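Local coordinates for protein putative polyketide cyclase (Bacillus cereus, PDB 3K0Z) that is of unknown function but, as a putative lipoprotein of the SnoaL-like family in the NTF2 clan, may act as a polyketide cyclase, at residues V10-K18 / T34-A45. Numbering follows the deposited sequence.
Sequences VQLLKEMPK and TEMVHAAQRFYA
Gln41 reaches out from segment 34-45 of helix 30-49 and grips the irregular N-terminal segment 10-18 by its backbone, its carboxamide using both ends. Gln41 OE1 accepts from Leu13 N on a lone pair at 2.8 Å, nearly straight at 163°. Gln41 NE2 donates twice, to Leu13 O, also on a lone pair, and to Pro17 O at 3.0 Å, where it stands above the carbonyl plane. With CG beside the backbone N (chi1 -76°) and the chain extended beyond it, the amide lies in the bend of residues 13-17, and three bonds fix its rotation. One turn earlier, His38 NE2 donates to Gln11 O at 2.8 Å, close to the ring plane. That ring is sandwiched: Leu13 CG sits over its centre in a CH-pi contact, 3.5 Å from the centroid, and Thr34 CG2 lies on the opposite face toward the rim. Leu13 CD1 extends over one face of the Arg42 guanidinium, toward its NH2 rim. Leu12 CD2 presses tightly on Val37 CG1 (3.4 Å), beside Val10 CG1. Farther along, SE of Met16, a selenomethionine, rests against Arg42 CG, while Met16 CG and Pro17 CD converge on the Ala45 methyl. A water links Gln11 N to Thr34 OG1, which also bonds to Gln30 O. Segment 10-18 runs along helix 30-49, and the chain then leads to strand 22-24, outermost of the sheet within this chain; Pro17 and Tyr44 meet Ile97 of strand 93-103, and Phe43 packs on strand 120-133.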
# COMPACT_ATOMS: atom_id res chain seq x y z
N VAL A 10 16.38 12.26 10.55
CA VAL A 10 16.79 12.42 9.18
C VAL A 10 16.62 13.87 8.73
O VAL A 10 15.58 14.49 8.89
CB VAL A 10 15.99 11.48 8.21
CG1 VAL A 10 16.31 11.82 6.76
CG2 VAL A 10 16.30 10.00 8.50
N GLN A 11 17.67 14.40 8.12
CA GLN A 11 17.62 15.71 7.52
C GLN A 11 17.07 15.56 6.11
O GLN A 11 17.73 14.98 5.22
CB GLN A 11 19.01 16.30 7.48
CG GLN A 11 19.05 17.69 6.98
CD GLN A 11 20.47 18.24 6.96
OE1 GLN A 11 21.21 18.12 7.95
NE2 GLN A 11 20.86 18.84 5.83
N LEU A 12 15.87 16.09 5.90
CA LEU A 12 15.18 15.96 4.64
C LEU A 12 15.73 16.89 3.57
O LEU A 12 16.21 17.99 3.89
CB LEU A 12 13.69 16.26 4.83
CG LEU A 12 12.91 15.36 5.77
CD1 LEU A 12 11.55 15.99 5.99
CD2 LEU A 12 12.79 13.89 5.26
N LEU A 13 15.60 16.47 2.31
CA LEU A 13 15.99 17.29 1.18
C LEU A 13 14.93 18.36 0.97
O LEU A 13 13.72 18.12 1.10
CB LEU A 13 16.13 16.45 -0.09
CG LEU A 13 17.30 15.47 -0.25
CD1 LEU A 13 17.08 14.64 -1.52
CD2 LEU A 13 18.63 16.17 -0.27
N LYS A 14 15.41 19.57 0.72
CA LYS A 14 14.54 20.71 0.49
C LYS A 14 14.11 20.69 -0.95
O LYS A 14 14.71 20.03 -1.80
CB LYS A 14 15.24 22.02 0.86
CG LYS A 14 15.44 22.18 2.36
N GLU A 15 12.98 21.35 -1.20
CA GLU A 15 12.41 21.51 -2.51
C GLU A 15 11.95 20.18 -3.17
O GLU A 15 11.86 20.09 -4.38
CB GLU A 15 13.34 22.33 -3.40
CG GLU A 15 13.67 23.68 -2.77
CD GLU A 15 14.57 24.54 -3.65
OE1 GLU A 15 14.59 24.35 -4.89
OE2 GLU A 15 15.25 25.42 -3.08
N MSE A 16 11.63 19.21 -2.33
CA MSE A 16 11.08 17.93 -2.74
C MSE A 16 10.02 17.61 -1.72
O MSE A 16 10.02 18.19 -0.62
CB MSE A 16 12.16 16.85 -2.75
CG MSE A 16 13.14 17.08 -3.84
SE MSE A 16 14.37 15.60 -3.89
CE MSE A 16 15.73 16.34 -5.12
N PRO A 17 9.07 16.75 -2.07
CA PRO A 17 8.03 16.40 -1.11
C PRO A 17 8.58 15.90 0.22
O PRO A 17 9.52 15.08 0.21
CB PRO A 17 7.25 15.31 -1.82
CG PRO A 17 7.39 15.66 -3.28
CD PRO A 17 8.83 16.13 -3.38
N LYS A 18 8.06 16.45 1.32
CA LYS A 18 8.45 16.08 2.66
C LYS A 18 7.38 15.23 3.30
O LYS A 18 6.19 15.55 3.28
CB LYS A 18 8.77 17.30 3.49
CG LYS A 18 10.05 17.99 2.99
CD LYS A 18 10.37 19.20 3.77
CE LYS A 18 11.57 19.93 3.21
NZ LYS A 18 11.93 21.03 4.19
N THR A 34 18.86 7.98 6.10
CA THR A 34 18.82 9.20 5.27
C THR A 34 18.82 8.84 3.80
O THR A 34 18.08 9.44 3.02
CB THR A 34 20.03 10.09 5.59
OG1 THR A 34 20.00 10.48 6.96
CG2 THR A 34 20.06 11.34 4.74
N GLU A 35 19.64 7.87 3.39
CA GLU A 35 19.66 7.57 1.97
C GLU A 35 18.34 6.89 1.47
O GLU A 35 17.92 7.07 0.33
CB GLU A 35 20.92 6.80 1.62
CG GLU A 35 20.91 5.38 2.06
CD GLU A 35 22.30 4.73 2.09
OE1 GLU A 35 23.29 5.40 1.74
OE2 GLU A 35 22.38 3.53 2.48
N MSE A 36 17.67 6.16 2.34
CA MSE A 36 16.37 5.58 2.01
C MSE A 36 15.29 6.66 1.93
O MSE A 36 14.47 6.67 1.00
CB MSE A 36 16.03 4.50 3.03
CG MSE A 36 16.91 3.31 2.89
SE MSE A 36 16.74 2.08 4.37
CE MSE A 36 15.20 1.00 3.70
N VAL A 37 15.28 7.59 2.89
CA VAL A 37 14.28 8.67 2.87
C VAL A 37 14.50 9.57 1.65
O VAL A 37 13.56 9.93 0.95
CB VAL A 37 14.29 9.49 4.19
CG1 VAL A 37 13.51 10.75 4.04
CG2 VAL A 37 13.74 8.64 5.35
N HIS A 38 15.76 9.89 1.35
CA HIS A 38 16.10 10.73 0.21
C HIS A 38 15.71 10.07 -1.10
O HIS A 38 15.27 10.74 -2.01
CB HIS A 38 17.59 11.06 0.23
CG HIS A 38 17.95 12.09 1.25
ND1 HIS A 38 19.21 12.64 1.34
CD2 HIS A 38 17.19 12.71 2.19
CE1 HIS A 38 19.22 13.53 2.33
NE2 HIS A 38 18.00 13.60 2.85
N ALA A 39 15.85 8.76 -1.22
CA ALA A 39 15.43 8.08 -2.47
C ALA A 39 13.93 8.23 -2.62
O ALA A 39 13.41 8.49 -3.71
CB ALA A 39 15.84 6.59 -2.43
N ALA A 40 13.22 8.09 -1.52
CA ALA A 40 11.75 8.26 -1.55
C ALA A 40 11.40 9.67 -1.94
O ALA A 40 10.54 9.86 -2.76
CB ALA A 40 11.16 7.94 -0.21
N GLN A 41 12.10 10.67 -1.36
CA GLN A 41 11.81 12.05 -1.69
C GLN A 41 12.02 12.34 -3.19
O GLN A 41 11.19 13.01 -3.82
CB GLN A 41 12.65 12.98 -0.86
CG GLN A 41 12.22 13.16 0.57
CD GLN A 41 12.96 14.30 1.20
OE1 GLN A 41 14.06 14.14 1.78
NE2 GLN A 41 12.35 15.49 1.12
N ARG A 42 13.11 11.81 -3.75
CA ARG A 42 13.42 12.03 -5.17
C ARG A 42 12.42 11.32 -6.04
O ARG A 42 12.07 11.81 -7.08
CB ARG A 42 14.81 11.53 -5.54
CG ARG A 42 15.95 12.35 -4.97
CD ARG A 42 17.30 11.96 -5.54
NE ARG A 42 18.41 12.66 -4.86
CZ ARG A 42 19.07 12.19 -3.80
NH1 ARG A 42 18.83 11.00 -3.27
NH2 ARG A 42 20.04 12.92 -3.27
N PHE A 43 12.00 10.13 -5.64
CA PHE A 43 11.03 9.37 -6.38
C PHE A 43 9.70 10.14 -6.41
O PHE A 43 9.10 10.28 -7.49
CB PHE A 43 10.84 7.96 -5.76
CG PHE A 43 10.14 6.97 -6.67
CD1 PHE A 43 10.65 6.64 -7.92
CD2 PHE A 43 9.01 6.27 -6.22
CE1 PHE A 43 10.00 5.70 -8.74
CE2 PHE A 43 8.41 5.29 -7.03
CZ PHE A 43 8.90 5.02 -8.26
N TYR A 44 9.24 10.66 -5.28
CA TYR A 44 7.98 11.44 -5.32
C TYR A 44 8.16 12.87 -5.89
O TYR A 44 7.20 13.42 -6.43
CB TYR A 44 7.16 11.35 -4.01
CG TYR A 44 6.91 9.88 -3.78
CD1 TYR A 44 6.06 9.17 -4.63
CD2 TYR A 44 7.62 9.18 -2.83
CE1 TYR A 44 5.93 7.78 -4.55
CE2 TYR A 44 7.46 7.79 -2.70
CZ TYR A 44 6.62 7.11 -3.57
OH TYR A 44 6.50 5.76 -3.47
N ALA A 45 9.37 13.44 -5.83
CA ALA A 45 9.68 14.67 -6.61
C ALA A 45 9.48 14.41 -8.12
O ALA A 45 8.94 15.25 -8.82
CB ALA A 45 11.09 15.20 -6.34
O HOH W 1 20.14 13.27 7.33